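Local coordinates for protein thymine dioxygenase (PDB 5C3Q) that hydroxylates the methyl group of thymine as a fungal 2-oxoglutarate-dependent dioxygenase, probably at a non-haem iron centre, at residues A[58-63]-A[224-229]; A[77-82]-A[90-95]; A[153-158]-A[291-296]. One frame throughout, in Å; residues are numbered along the deposited sequence.

Contact 1: A[58-63]-A[224-229]; sequences DFREHV and LLFQDS. With AKG (2-oxoglutaric acid), chain F; EDO (1,2-ethanediol), chain L.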
loop_
_atom_site.group_PDB
_atom_site.type_symbol
_atom_site.label_atom_id
_atom_site.label_comp_id
_atom_site.label_asym_id
_atom_site.label_seq_id
_atom_site.Cartn_x
_atom_site.Cartn_y
_atom_site.Cartn_z
ATOM N N ASP A 58 -16.686 11.450 3.312
ATOM C CA ASP A 58 -17.661 11.446 2.214
ATOM C C ASP A 58 -16.970 11.413 0.848
ATOM O O ASP A 58 -17.470 10.782 -0.078
ATOM C CB ASP A 58 -18.654 12.614 2.310
ATOM C CG ASP A 58 -18.007 13.971 2.092
ATOM O OD1 ASP A 58 -16.893 14.199 2.612
ATOM O OD2 ASP A 58 -18.625 14.816 1.407
ATOM N N PHE A 59 -15.818 12.071 0.729
ATOM C CA PHE A 59 -15.036 11.998 -0.507
ATOM C C PHE A 59 -14.445 10.599 -0.699
ATOM O O PHE A 59 -14.478 10.068 -1.805
ATOM C CB PHE A 59 -13.931 13.060 -0.557
ATOM C CG PHE A 59 -13.134 13.040 -1.838
ATOM C CD1 PHE A 59 -13.767 13.206 -3.065
ATOM C CD2 PHE A 59 -11.761 12.836 -1.820
ATOM C CE1 PHE A 59 -13.046 13.175 -4.249
ATOM C CE2 PHE A 59 -11.034 12.811 -3.000
ATOM C CZ PHE A 59 -11.678 12.978 -4.216
ATOM N N ARG A 60 -13.924 10.005 0.376
ATOM C CA ARG A 60 -13.410 8.625 0.328
ATOM C C ARG A 60 -14.494 7.641 -0.116
ATOM O O ARG A 60 -14.243 6.755 -0.929
ATOM C CB ARG A 60 -12.859 8.199 1.694
ATOM C CG ARG A 60 -12.626 6.697 1.840
ATOM C CD ARG A 60 -12.077 6.363 3.213
ATOM N NE ARG A 60 -11.938 4.926 3.439
ATOM C CZ ARG A 60 -11.344 4.381 4.502
ATOM N NH1 ARG A 60 -11.271 3.061 4.613
ATOM N NH2 ARG A 60 -10.815 5.144 5.456
ATOM N N GLU A 61 -15.695 7.802 0.432
ATOM C CA GLU A 61 -16.839 6.968 0.058
ATOM C C GLU A 61 -17.148 7.094 -1.442
ATOM O O GLU A 61 -17.379 6.096 -2.122
ATOM C CB GLU A 61 -18.061 7.363 0.888
ATOM C CG GLU A 61 -19.153 6.311 0.950
ATOM C CD GLU A 61 -20.319 6.734 1.826
ATOM O OE1 GLU A 61 -20.094 7.431 2.845
ATOM O OE2 GLU A 61 -21.466 6.364 1.499
ATOM N N HIS A 62 -17.135 8.327 -1.940
ATOM C CA HIS A 62 -17.317 8.608 -3.364
ATOM C C HIS A 62 -16.224 7.949 -4.218
ATOM O O HIS A 62 -16.518 7.351 -5.254
ATOM C CB HIS A 62 -17.341 10.123 -3.600
ATOM C CG HIS A 62 -17.388 10.515 -5.045
ATOM N ND1 HIS A 62 -18.475 10.254 -5.852
ATOM C CD2 HIS A 62 -16.487 11.160 -5.823
ATOM C CE1 HIS A 62 -18.238 10.719 -7.067
ATOM N NE2 HIS A 62 -17.038 11.272 -7.075
ATOM N N VAL A 63 -14.973 8.051 -3.774
ATOM C CA VAL A 63 -13.847 7.439 -4.487
ATOM C C VAL A 63 -14.028 5.920 -4.589
ATOM O O VAL A 63 -13.825 5.340 -5.662
ATOM C CB VAL A 63 -12.493 7.802 -3.830
ATOM C CG1 VAL A 63 -11.357 6.940 -4.367
ATOM C CG2 VAL A 63 -12.181 9.276 -4.054
ATOM N N LEU A 224 -0.458 4.071 1.849
ATOM C CA LEU A 224 -1.696 4.477 2.491
ATOM C C LEU A 224 -2.743 3.490 2.018
ATOM O O LEU A 224 -3.088 3.479 0.837
ATOM C CB LEU A 224 -2.078 5.904 2.088
ATOM C CG LEU A 224 -0.978 6.954 2.253
ATOM C CD1 LEU A 224 -1.401 8.275 1.633
ATOM C CD2 LEU A 224 -0.618 7.133 3.718
ATOM N N LEU A 225 -3.219 2.648 2.930
ATOM C CA LEU A 225 -4.185 1.606 2.594
ATOM C C LEU A 225 -5.556 1.930 3.162
ATOM O O LEU A 225 -5.751 1.956 4.379
ATOM C CB LEU A 225 -3.720 0.237 3.104
ATOM C CG LEU A 225 -4.678 -0.893 2.707
ATOM C CD1 LEU A 225 -4.516 -1.260 1.241
ATOM C CD2 LEU A 225 -4.468 -2.110 3.584
ATOM N N PHE A 226 -6.501 2.181 2.262
ATOM C CA PHE A 226 -7.888 2.424 2.615
ATOM C C PHE A 226 -8.640 1.120 2.363
ATOM O O PHE A 226 -8.680 0.639 1.226
ATOM C CB PHE A 226 -8.466 3.547 1.750
ATOM C CG PHE A 226 -7.683 4.831 1.807
ATOM C CD1 PHE A 226 -6.586 5.033 0.978
ATOM C CD2 PHE A 226 -8.054 5.847 2.672
ATOM C CE1 PHE A 226 -5.865 6.215 1.020
ATOM C CE2 PHE A 226 -7.333 7.035 2.726
ATOM C CZ PHE A 226 -6.239 7.219 1.898
ATOM N N GLN A 227 -9.206 0.529 3.414
ATOM C CA GLN A 227 -9.959 -0.720 3.269
ATOM C C GLN A 227 -11.412 -0.524 3.690
ATOM O O GLN A 227 -11.713 0.317 4.544
ATOM C CB GLN A 227 -9.305 -1.864 4.059
ATOM C CG GLN A 227 -9.281 -1.707 5.577
ATOM C CD GLN A 227 -8.670 -2.910 6.288
ATOM O OE1 GLN A 227 -8.651 -4.020 5.756
ATOM N NE2 GLN A 227 -8.178 -2.695 7.503
ATOM N N ASP A 228 -12.309 -1.283 3.062
ATOM C CA ASP A 228 -13.708 -1.332 3.482
ATOM C C ASP A 228 -13.817 -2.203 4.743
ATOM O O ASP A 228 -12.803 -2.503 5.374
ATOM C CB ASP A 228 -14.627 -1.813 2.334
ATOM C CG ASP A 228 -14.352 -3.252 1.890
ATOM O OD1 ASP A 228 -13.629 -4.007 2.583
ATOM O OD2 ASP A 228 -14.872 -3.631 0.817
ATOM N N SER A 229 -15.031 -2.608 5.106
ATOM C CA SER A 229 -15.268 -3.299 6.374
ATOM C C SER A 229 -15.264 -4.830 6.280
ATOM O O SER A 229 -15.603 -5.502 7.255
ATOM C CB SER A 229 -16.608 -2.831 6.954
ATOM O OG SER A 229 -17.677 -3.200 6.098
HETATM C C1 AKG F . -1.153 -4.253 -1.816
HETATM O O1 AKG F . 0.101 -4.135 -1.797
HETATM O O2 AKG F . -1.817 -4.021 -2.847
HETATM C C2 AKG F . -1.860 -4.686 -0.600
HETATM O O5 AKG F . -1.218 -5.077 0.372
HETATM C C3 AKG F . -3.376 -4.651 -0.561
HETATM C C4 AKG F . -3.893 -4.981 0.836
HETATM C C5 AKG F . -5.397 -4.866 0.916
HETATM O O3 AKG F . -5.904 -4.640 2.035
HETATM O O4 AKG F . -6.093 -5.009 -0.113
HETATM C C1 EDO L . -11.901 8.406 5.747
HETATM O O1 EDO L . -10.574 7.916 5.527
HETATM C C2 EDO L . -11.846 9.522 6.771
HETATM O O2 EDO L . -10.789 10.423 6.428
#

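Contact 2: A[77-82]-A[90-95]; sequences KKLEVG and RGYSAP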
loop_
_atom_site.group_PDB
_atom_site.type_symbol
_atom_site.label_atom_id
_atom_site.label_comp_id
_atom_site.label_asym_id
_atom_site.label_seq_id
_atom_site.Cartn_x
_atom_site.Cartn_y
_atom_site.Cartn_z
ATOM N N LYS A 77 -13.373 -3.820 -21.957
ATOM C CA LYS A 77 -13.093 -2.405 -21.688
ATOM C C LYS A 77 -11.943 -2.235 -20.694
ATOM O O LYS A 77 -11.147 -1.302 -20.811
ATOM C CB LYS A 77 -14.344 -1.681 -21.174
ATOM C CG LYS A 77 -15.424 -1.458 -22.222
ATOM C CD LYS A 77 -14.956 -0.540 -23.341
ATOM C CE LYS A 77 -16.080 -0.236 -24.314
ATOM N NZ LYS A 77 -15.577 -0.140 -25.715
ATOM N N LYS A 78 -11.850 -3.145 -19.729
ATOM C CA LYS A 78 -10.784 -3.096 -18.733
ATOM C C LYS A 78 -9.439 -3.499 -19.342
ATOM O O LYS A 78 -8.420 -2.853 -19.079
ATOM C CB LYS A 78 -11.145 -3.966 -17.522
ATOM C CG LYS A 78 -12.405 -3.479 -16.817
ATOM C CD LYS A 78 -12.655 -4.163 -15.484
ATOM C CE LYS A 78 -13.099 -5.605 -15.650
ATOM N NZ LYS A 78 -13.781 -6.095 -14.421
ATOM N N LEU A 79 -9.442 -4.548 -20.164
ATOM C CA LEU A 79 -8.228 -4.988 -20.863
ATOM C C LEU A 79 -7.698 -3.941 -21.847
ATOM O O LEU A 79 -6.503 -3.903 -22.120
ATOM C CB LEU A 79 -8.472 -6.310 -21.608
ATOM C CG LEU A 79 -8.587 -7.580 -20.762
ATOM C CD1 LEU A 79 -9.057 -8.749 -21.619
ATOM C CD2 LEU A 79 -7.266 -7.912 -20.081
ATOM N N GLU A 80 -8.587 -3.104 -22.378
ATOM C CA GLU A 80 -8.186 -2.012 -23.277
ATOM C C GLU A 80 -7.241 -1.019 -22.603
ATOM O O GLU A 80 -6.441 -0.369 -23.277
ATOM C CB GLU A 80 -9.412 -1.267 -23.834
ATOM C CG GLU A 80 -9.743 -1.621 -25.276
ATOM C CD GLU A 80 -11.090 -1.085 -25.734
ATOM O OE1 GLU A 80 -11.616 -0.135 -25.110
ATOM O OE2 GLU A 80 -11.623 -1.617 -26.731
ATOM N N VAL A 81 -7.340 -0.904 -21.278
ATOM C CA VAL A 81 -6.464 -0.022 -20.506
ATOM C C VAL A 81 -5.546 -0.862 -19.618
ATOM O O VAL A 81 -5.312 -0.546 -18.446
ATOM C CB VAL A 81 -7.271 1.024 -19.699
ATOM C CG1 VAL A 81 -7.973 1.981 -20.653
ATOM C CG2 VAL A 81 -8.286 0.376 -18.762
ATOM N N GLY A 82 -5.010 -1.925 -20.214
ATOM C CA GLY A 82 -4.209 -2.902 -19.504
ATOM C C GLY A 82 -2.842 -2.403 -19.070
ATOM O O GLY A 82 -2.239 -1.547 -19.715
ATOM N N ARG A 90 1.295 1.301 -14.819
ATOM C CA ARG A 90 -0.027 1.924 -14.882
ATOM C C ARG A 90 -0.988 1.048 -15.664
ATOM O O ARG A 90 -0.605 0.430 -16.663
ATOM C CB ARG A 90 0.054 3.293 -15.565
ATOM C CG ARG A 90 0.723 4.395 -14.754
ATOM C CD ARG A 90 1.213 5.491 -15.688
ATOM N NE ARG A 90 1.602 6.731 -15.011
ATOM C CZ ARG A 90 2.821 7.019 -14.552
ATOM N NH1 ARG A 90 3.818 6.144 -14.635
ATOM N NH2 ARG A 90 3.041 8.198 -13.980
ATOM N N GLY A 91 -2.241 1.013 -15.220
ATOM C CA GLY A 91 -3.296 0.336 -15.956
ATOM C C GLY A 91 -3.875 -0.880 -15.263
ATOM O O GLY A 91 -3.569 -1.167 -14.097
ATOM N N TYR A 92 -4.713 -1.594 -16.006
ATOM C CA TYR A 92 -5.527 -2.671 -15.461
ATOM C C TYR A 92 -4.789 -4.001 -15.451
ATOM O O TYR A 92 -4.094 -4.341 -16.408
ATOM C CB TYR A 92 -6.818 -2.817 -16.267
ATOM C CG TYR A 92 -7.648 -4.008 -15.857
ATOM C CD1 TYR A 92 -8.393 -3.985 -14.682
ATOM C CD2 TYR A 92 -7.683 -5.162 -16.637
ATOM C CE1 TYR A 92 -9.150 -5.075 -14.296
ATOM C CE2 TYR A 92 -8.439 -6.259 -16.256
ATOM C CZ TYR A 92 -9.171 -6.210 -15.086
ATOM O OH TYR A 92 -9.926 -7.290 -14.696
ATOM N N SER A 93 -4.959 -4.756 -14.370
ATOM C CA SER A 93 -4.363 -6.077 -14.265
ATOM C C SER A 93 -5.251 -7.053 -13.495
ATOM O O SER A 93 -5.976 -6.671 -12.572
ATOM C CB SER A 93 -2.994 -5.985 -13.601
ATOM O OG SER A 93 -2.322 -7.224 -13.685
ATOM N N ALA A 94 -5.197 -8.315 -13.909
ATOM C CA ALA A 94 -5.830 -9.412 -13.188
ATOM C C ALA A 94 -4.945 -10.640 -13.349
ATOM O O ALA A 94 -4.659 -11.039 -14.474
ATOM C CB ALA A 94 -7.219 -9.683 -13.741
ATOM N N PRO A 95 -4.495 -11.237 -12.228
ATOM C CA PRO A 95 -3.564 -12.360 -12.332
ATOM C C PRO A 95 -4.198 -13.578 -13.003
ATOM O O PRO A 95 -5.308 -13.971 -12.648
ATOM C CB PRO A 95 -3.205 -12.664 -10.874
ATOM C CG PRO A 95 -4.353 -12.150 -10.079
ATOM C CD PRO A 95 -4.903 -10.980 -10.836
#

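Contact 3: A[153-158]-A[291-296]; sequences NFFDQC and IAYFCN. With TDR (thymine), chain G; AKG (2-oxoglutaric acid), chain F.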
loop_
_atom_site.group_PDB
_atom_site.type_symbol
_atom_site.label_atom_id
_atom_site.label_comp_id
_atom_site.label_asym_id
_atom_site.label_seq_id
_atom_site.Cartn_x
_atom_site.Cartn_y
_atom_site.Cartn_z
ATOM N N ASN A 153 -7.962 13.953 -8.255
ATOM C CA ASN A 153 -8.188 14.671 -7.000
ATOM C C ASN A 153 -7.710 13.830 -5.821
ATOM O O ASN A 153 -6.945 14.301 -4.982
ATOM C CB ASN A 153 -9.679 15.003 -6.849
ATOM C CG ASN A 153 -9.973 15.910 -5.667
ATOM O OD1 ASN A 153 -9.087 16.268 -4.891
ATOM N ND2 ASN A 153 -11.232 16.291 -5.525
ATOM N N PHE A 154 -8.140 12.573 -5.779
ATOM C CA PHE A 154 -7.723 11.658 -4.717
ATOM C C PHE A 154 -6.207 11.459 -4.704
ATOM O O PHE A 154 -5.590 11.477 -3.640
ATOM C CB PHE A 154 -8.433 10.313 -4.855
ATOM C CG PHE A 154 -8.257 9.411 -3.666
ATOM C CD1 PHE A 154 -8.823 9.741 -2.441
ATOM C CD2 PHE A 154 -7.537 8.232 -3.772
ATOM C CE1 PHE A 154 -8.668 8.914 -1.344
ATOM C CE2 PHE A 154 -7.378 7.399 -2.677
ATOM C CZ PHE A 154 -7.948 7.740 -1.462
ATOM N N PHE A 155 -5.614 11.291 -5.883
ATOM C CA PHE A 155 -4.156 11.145 -6.011
ATOM C C PHE A 155 -3.412 12.297 -5.323
ATOM O O PHE A 155 -2.484 12.066 -4.544
ATOM C CB PHE A 155 -3.756 11.056 -7.495
ATOM C CG PHE A 155 -2.299 10.736 -7.724
ATOM C CD1 PHE A 155 -1.333 11.730 -7.653
ATOM C CD2 PHE A 155 -1.899 9.445 -8.030
ATOM C CE1 PHE A 155 0.006 11.439 -7.864
ATOM C CE2 PHE A 155 -0.562 9.147 -8.243
ATOM C CZ PHE A 155 0.392 10.145 -8.162
ATOM N N ASP A 156 -3.830 13.529 -5.608
ATOM C CA ASP A 156 -3.179 14.728 -5.057
ATOM C C ASP A 156 -3.396 14.898 -3.548
ATOM O O ASP A 156 -2.505 15.364 -2.841
ATOM C CB ASP A 156 -3.634 15.985 -5.811
ATOM C CG ASP A 156 -3.115 16.025 -7.245
ATOM O OD1 ASP A 156 -2.161 15.276 -7.559
ATOM O OD2 ASP A 156 -3.653 16.803 -8.060
ATOM N N GLN A 157 -4.564 14.501 -3.054
ATOM C CA GLN A 157 -4.820 14.528 -1.612
ATOM C C GLN A 157 -3.992 13.482 -0.851
ATOM O O GLN A 157 -3.520 13.751 0.253
ATOM C CB GLN A 157 -6.308 14.349 -1.330
ATOM C CG GLN A 157 -7.131 15.537 -1.798
ATOM C CD GLN A 157 -8.567 15.482 -1.319
ATOM O OE1 GLN A 157 -8.838 15.136 -0.166
ATOM N NE2 GLN A 157 -9.498 15.830 -2.199
ATOM N N CYS A 158 -3.813 12.302 -1.443
ATOM C CA CYS A 158 -2.935 11.278 -0.865
ATOM C C CYS A 158 -1.467 11.694 -0.961
ATOM O O CYS A 158 -0.675 11.407 -0.062
ATOM C CB CYS A 158 -3.129 9.926 -1.556
ATOM S SG CYS A 158 -4.704 9.112 -1.207
ATOM N N ILE A 291 -8.065 0.385 -1.532
ATOM C CA ILE A 291 -7.256 1.279 -2.327
ATOM C C ILE A 291 -5.894 1.381 -1.652
ATOM O O ILE A 291 -5.794 1.808 -0.494
ATOM C CB ILE A 291 -7.901 2.675 -2.447
ATOM C CG1 ILE A 291 -9.315 2.558 -3.030
ATOM C CG2 ILE A 291 -7.027 3.586 -3.303
ATOM C CD1 ILE A 291 -10.077 3.864 -3.111
ATOM N N ALA A 292 -4.857 0.969 -2.372
ATOM C CA ALA A 292 -3.485 1.113 -1.908
ATOM C C ALA A 292 -2.828 2.262 -2.651
ATOM O O ALA A 292 -2.658 2.209 -3.875
ATOM C CB ALA A 292 -2.708 -0.171 -2.130
ATOM N N TYR A 293 -2.461 3.306 -1.913
ATOM C CA TYR A 293 -1.700 4.401 -2.482
ATOM C C TYR A 293 -0.226 4.222 -2.114
ATOM O O TYR A 293 0.195 4.503 -0.983
ATOM C CB TYR A 293 -2.253 5.742 -2.000
ATOM C CG TYR A 293 -1.647 6.943 -2.683
ATOM C CD1 TYR A 293 -2.160 7.416 -3.884
ATOM C CD2 TYR A 293 -0.566 7.610 -2.122
ATOM C CE1 TYR A 293 -1.612 8.522 -4.511
ATOM C CE2 TYR A 293 -0.010 8.720 -2.738
ATOM C CZ TYR A 293 -0.537 9.173 -3.934
ATOM O OH TYR A 293 0.008 10.274 -4.554
ATOM N N PHE A 294 0.550 3.726 -3.073
ATOM C CA PHE A 294 1.976 3.483 -2.867
ATOM C C PHE A 294 2.731 4.797 -2.984
ATOM O O PHE A 294 2.742 5.423 -4.051
ATOM C CB PHE A 294 2.516 2.500 -3.909
ATOM C CG PHE A 294 1.850 1.154 -3.878
ATOM C CD1 PHE A 294 1.896 0.375 -2.733
ATOM C CD2 PHE A 294 1.195 0.660 -4.994
ATOM C CE1 PHE A 294 1.295 -0.871 -2.700
ATOM C CE2 PHE A 294 0.594 -0.584 -4.969
ATOM C CZ PHE A 294 0.642 -1.351 -3.821
ATOM N N CYS A 295 3.340 5.222 -1.883
ATOM C CA CYS A 295 4.171 6.415 -1.886
ATOM C C CYS A 295 5.630 6.037 -2.101
ATOM O O CYS A 295 6.122 5.049 -1.537
ATOM C CB CYS A 295 4.023 7.184 -0.585
ATOM S SG CYS A 295 2.320 7.586 -0.146
ATOM N N ASN A 296 6.312 6.830 -2.924
ATOM C CA ASN A 296 7.715 6.613 -3.241
ATOM C C ASN A 296 8.511 7.902 -3.105
ATOM O O ASN A 296 7.964 8.990 -3.279
ATOM C CB ASN A 296 7.849 6.114 -4.682
ATOM C CG ASN A 296 7.181 4.763 -4.901
ATOM O OD1 ASN A 296 7.488 3.792 -4.214
ATOM N ND2 ASN A 296 6.278 4.695 -5.869
HETATM N N1 TDR G . 3.318 -2.045 -6.820
HETATM C C2 TDR G . 4.006 -0.830 -6.447
HETATM O O2 TDR G . 4.140 0.064 -7.261
HETATM N N3 TDR G . 4.528 -0.679 -5.109
HETATM C C4 TDR G . 4.369 -1.720 -4.146
HETATM O O4 TDR G . 4.821 -1.558 -3.025
HETATM C C5 TDR G . 3.673 -2.963 -4.516
HETATM C CM5 TDR G . 3.480 -4.090 -3.551
HETATM C C6 TDR G . 3.153 -3.104 -5.879
HETATM C C1 AKG F . -1.153 -4.253 -1.816
HETATM O O1 AKG F . 0.101 -4.135 -1.797
HETATM O O2 AKG F . -1.817 -4.021 -2.847
HETATM C C2 AKG F . -1.860 -4.686 -0.600
HETATM O O5 AKG F . -1.218 -5.077 0.372
HETATM C C3 AKG F . -3.376 -4.651 -0.561
HETATM C C4 AKG F . -3.893 -4.981 0.836
HETATM C C5 AKG F . -5.397 -4.866 0.916
HETATM O O3 AKG F . -5.904 -4.640 2.035
HETATM O O4 AKG F . -6.093 -5.009 -0.113
#

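Contact 1: A[58-63]-A[224-229]
On the outer side of the larger sheet of the double-stranded beta-helix, R60 of helix 57-71 reaches F226 and Q227 on strand 222-227. Its side chain is extended, with CG anti to the backbone N (chi1 166°), which carries the guanidinium across to the strand. R60 NH1 lies 2.8 Å from Q227 O. R60 NH2 donates to O1 of a 1,2-ethanediol, probably from the crystallisation liquor, over 2.8 Å in a nearly straight bond (165°), and also to the backbone O of T251 on the next strand; the diol in turn bonds I55 O. F226 meets the guanidinium almost perpendicularly, the planes 80° apart: F226 CD2 sits over the guanidinium face near its rim, 4.0 Å from R60 NH2, while NH2 lies at the edge of the phenyl ring. The other side of the strand faces the cosubstrate. L225 CD2 is 3.3 Å from O3 of 2-oxoglutarate, and Q227 OE1 accepts a hydrogen bond from R288, a 2-oxoglutarate-binding residue that this bond probably helps to position. The T251 carbonyl and the diol hydroxyl are uncharged, so they probably hold this end of R60 through their dipoles.

Contact 2: A[77-82]-A[90-95]
G82 and Y92 form a single backbone bridge, CA to CA 4.3 Å, where the turn at the end of helix 75-79 meets strand 91-93, the short edge strand that extends the larger sheet of the double-stranded beta-helix fold. The turn is a type I beta turn from L79 to G82, and it presents V81 O to Y92 N in a hydrogen bond of 2.7 Å with an N-H...O angle of 158°. Beside this bond, G82 CA makes a CA-H...O contact of 3.4 Å with Y92 O. G91 CA comes within 3.3 Å of V81 O, and the positive phi of this residue (114°) belongs to a region largely reserved for glycine.

The tyrosine side chain then fills the angle between strand and helix end. With CG anti to the backbone N (chi1 174°), the ring is turned toward the helix, where K78 CB stands over the centre of one face in a CH-pi contact, 3.6 Å from the ring centroid and almost on the normal. Y92 CB also rests 3.2 Å from K78 O, a carbonyl that accepts the V81 N-H. L79 CD2 approaches Y92 CE2 at 4.3 Å, and V81 CG2 packs loosely on Y92 CB; both V81 and Y92 also touch Y123 on strand 121-125, which adjoins strand 91-93 in the sheet.

The polar ends converge on one carboxylate. E121 OE1 accepts a hydrogen bond from Y92 OH and forms a salt bridge with K78 NZ, which also bonds F71 O. The hydroxyl is thus held at the carboxylate, while K78 CB probably restrains the ring's rotation. A bend at chi3 lets the lysine chain follow the ring outward, with K78 CE 3.7 Å from Y92 OH.

Contact 3: A[153-158]-A[291-296]
C158 and F155 of helix 147-173 box in the ring of Y293 on strand 284-295, where the helix packs on the outer face of the larger sheet of the double-stranded beta-helix. Y293 CG lies anti to the backbone N (chi1 -172°), which directs the ring out toward the helix. C158 CB stands over the centre of one ring face, 3.3 Å from the Y293 centroid, a CH-pi contact; the sulfur follows it as a Cys sulfur-aromatic contact, SG 4.3 Å from the same centroid. F155 receives the edge of Y293 in a T-shaped pair, centroids 5.2 Å apart and planes at 72°. The phenol oxygen rests on this face, with Y293 OH 3.4 Å above the plane of the F155 ring, over its centre. Two residues before Y293, on the same side of the strand, I291 points to the same helix, and its CG2 touches F154 CE2 at 3.9 Å. F154 carries C158 SG over one face.

Around this first shell, N189 and F226 probably help to hold the rings: N189 ND2 is hydrogen-bonded to the buried phenol, and F226 of the neighbouring strand pairs edge-to-face with F154. The axes of the segments 153-158 and 291-295 pass 10.1 Å apart at closest, wide enough for this layer of aromatic side chains.

Farther out, across the sheet, F294 extends into the active site. One face of its ring covers thymine, whose C4 lies 3.4 Å above the F294 ring plane over the centre, and at the ring edge F294 CZ is 3.5 Å from O1 of 2-oxoglutarate.

In the fold
All three contacts join helices, or the turn at the end of one, to the same large sheet. Contacts 1 and 3 use neighbouring strands in it: L224 O and F226 O pair with Y293 N and I291 N, while F59 and V63 of helix 57-71 pack on Q157 and I291. Their strands both touch 2-oxoglutarate from the inner side. Contact 3, nearest the chain centre, is aromatic and sulfur packing; contact 1, farther out but still buried, sets a partly exposed arginine against a phenyl ring and the strand backbone. Contact 2 is the most peripheral, its centre about 19 Å from the centre of the chain, yet most of its touching residues are buried; it alone has a clear hydrogen bond between its own segments.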